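Local coordinates for protein prefoldin beta subunit 1 (Thermococcus sp., PDB 2ZQM) that acts as a molecular chaperone that stabilises a range of proteins and probably aids archaeal de novo protein folding without ATP, at the interface of chains A and B. Coordinates in Å, arbitrary orientation; residue numbers count along the deposited sequence, not the author numbering. Chains: chain A/B, Prefoldin beta subunit 1.

The interface of chains A and B. Residues chain A 42, 46, 49, 55-57, 71, 75; chain B 59, 62, 64.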
loop_
_atom_site.group_PDB
_atom_site.type_symbol
_atom_site.label_atom_id
_atom_site.label_comp_id
_atom_site.label_asym_id
_atom_site.label_seq_id
_atom_site.Cartn_x
_atom_site.Cartn_y
_atom_site.Cartn_z
ATOM N N ALA A 42 -13.696 12.423 14.274
ATOM C CA ALA A 42 -13.711 13.699 13.574
ATOM C C ALA A 42 -14.982 14.493 13.905
ATOM O O ALA A 42 -14.932 15.704 14.103
ATOM C CB ALA A 42 -13.618 13.460 12.069
ATOM N N ILE A 46 -15.261 18.145 15.627
ATOM C CA ILE A 46 -15.875 19.288 14.967
ATOM C C ILE A 46 -17.048 19.805 15.801
ATOM O O ILE A 46 -17.286 21.006 15.882
ATOM C CB ILE A 46 -16.360 18.929 13.532
ATOM C CG1 ILE A 46 -15.145 18.592 12.650
ATOM C CG2 ILE A 46 -17.185 20.081 12.933
ATOM C CD1 ILE A 46 -14.145 19.727 12.498
ATOM N N LEU A 49 -16.323 22.518 18.419
ATOM C CA LEU A 49 -15.953 23.868 17.990
ATOM C C LEU A 49 -17.049 24.912 18.226
ATOM O O LEU A 49 -18.240 24.582 18.248
ATOM C CB LEU A 49 -15.634 23.878 16.496
ATOM C CG LEU A 49 -14.504 22.988 15.984
ATOM C CD1 LEU A 49 -14.464 23.068 14.477
ATOM C CD2 LEU A 49 -13.186 23.432 16.583
ATOM N N VAL A 55 -14.206 26.973 9.170
ATOM C CA VAL A 55 -13.957 25.607 8.724
ATOM C C VAL A 55 -13.795 25.536 7.203
ATOM O O VAL A 55 -14.566 26.144 6.469
ATOM C CB VAL A 55 -15.123 24.645 9.136
ATOM C CG1 VAL A 55 -14.798 23.216 8.713
ATOM C CG2 VAL A 55 -15.357 24.699 10.634
ATOM N N TYR A 56 -12.783 24.798 6.743
ATOM C CA TYR A 56 -12.541 24.591 5.309
ATOM C C TYR A 56 -12.627 23.089 5.074
ATOM O O TYR A 56 -12.389 22.302 5.980
ATOM C CB TYR A 56 -11.132 25.057 4.896
ATOM C CG TYR A 56 -10.921 26.551 4.966
ATOM C CD1 TYR A 56 -11.086 27.355 3.840
ATOM C CD2 TYR A 56 -10.604 27.167 6.177
ATOM C CE1 TYR A 56 -10.942 28.746 3.921
ATOM C CE2 TYR A 56 -10.462 28.547 6.269
ATOM C CZ TYR A 56 -10.635 29.330 5.139
ATOM O OH TYR A 56 -10.504 30.699 5.246
ATOM N N LYS A 57 -12.959 22.682 3.860
ATOM C CA LYS A 57 -13.025 21.261 3.567
ATOM C C LYS A 57 -12.213 20.994 2.313
ATOM O O LYS A 57 -12.000 21.891 1.502
ATOM C CB LYS A 57 -14.475 20.798 3.360
ATOM C CG LYS A 57 -15.204 21.475 2.211
ATOM C CD LYS A 57 -16.570 20.828 1.955
ATOM C CE LYS A 57 -16.420 19.379 1.487
ATOM N NZ LYS A 57 -17.732 18.736 1.102
ATOM N N ALA A 71 -20.180 20.807 7.859
ATOM C CA ALA A 71 -19.208 19.737 8.055
ATOM C C ALA A 71 -19.782 18.658 8.971
ATOM O O ALA A 71 -19.566 17.462 8.757
ATOM C CB ALA A 71 -17.934 20.306 8.643
ATOM N N LEU A 75 -20.467 14.745 8.005
ATOM C CA LEU A 75 -19.844 13.695 8.807
ATOM C C LEU A 75 -20.929 12.754 9.333
ATOM O O LEU A 75 -20.730 11.549 9.396
ATOM C CB LEU A 75 -19.055 14.291 9.976
ATOM C CG LEU A 75 -17.608 14.647 9.631
ATOM C CD1 LEU A 75 -17.031 15.561 10.719
ATOM C CD2 LEU A 75 -16.801 13.377 9.493
ATOM N N VAL B 59 -8.622 17.901 10.371
ATOM C CA VAL B 59 -9.483 17.002 11.136
ATOM C C VAL B 59 -10.159 16.198 10.040
ATOM O O VAL B 59 -11.191 16.602 9.494
ATOM C CB VAL B 59 -10.537 17.774 11.947
ATOM C CG1 VAL B 59 -11.433 16.782 12.702
ATOM C CG2 VAL B 59 -9.846 18.732 12.928
ATOM N N LEU B 62 -11.277 17.930 6.902
ATOM C CA LEU B 62 -11.545 19.324 7.242
ATOM C C LEU B 62 -10.304 20.053 7.750
ATOM O O LEU B 62 -9.330 19.437 8.177
ATOM C CB LEU B 62 -12.653 19.396 8.291
ATOM C CG LEU B 62 -13.897 18.644 7.811
ATOM C CD1 LEU B 62 -14.797 18.310 8.975
ATOM C CD2 LEU B 62 -14.621 19.480 6.790
ATOM N N VAL B 64 -9.327 23.336 10.291
ATOM C CA VAL B 64 -9.802 24.354 11.225
ATOM C C VAL B 64 -8.635 25.127 11.828
ATOM O O VAL B 64 -7.490 24.666 11.828
ATOM C CB VAL B 64 -10.640 23.740 12.358
ATOM C CG1 VAL B 64 -11.873 23.069 11.768
ATOM C CG2 VAL B 64 -9.811 22.747 13.138
#
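The beta hairpin of chain B, strands 55-59 and 62-66, meets strand 55-59 of chain A, the facing ends of its helices 6-47 and 68-111, and the loop that follows helix 6-47. B:Leu62 is the central plug, with 77 Å² of its surface hidden by chain A. Its chi1 of -54° sets CG beside the backbone N and turns the fork toward chain A. B:Leu62 CD1 faces the helices, 3.7 Å from A:Ile46 CG1, the two side chains crossing obliquely, and 3.7 Å from A:Ala71 CB, whose small methyl lets the leucine come close to helix 68-111. A:Leu75 comes from farther along that helix, tip to tip, its CD1 3.9 Å from B:Leu62 CD1. B:Leu62 CD2 rests 3.7 Å from both A:Lys57 CB and the backbone A:Tyr56 O, while the lysine's amine is carried away on a long chain.

B:Val59 lies by helix 6-47, its CG1 3.9 Å from A:Ala42 CA, where a short side chain leaves the backbone approachable. B:Val64 turns CG1 to A:Leu49 CD1 at 3.7 Å and lies alongside A:Val55, both pointing the same way. Beta-branched valines suit these extended strands. The strands run antiparallel, A:Val55 opposite B:Val64 and A:Lys57 opposite B:Leu62, but among these residues apolar side chains carry the contact. The site lies at the hairpin end of the helical coiled coil, a contact of the deposited tetramer plausibly like those through which prefoldin subunits assemble.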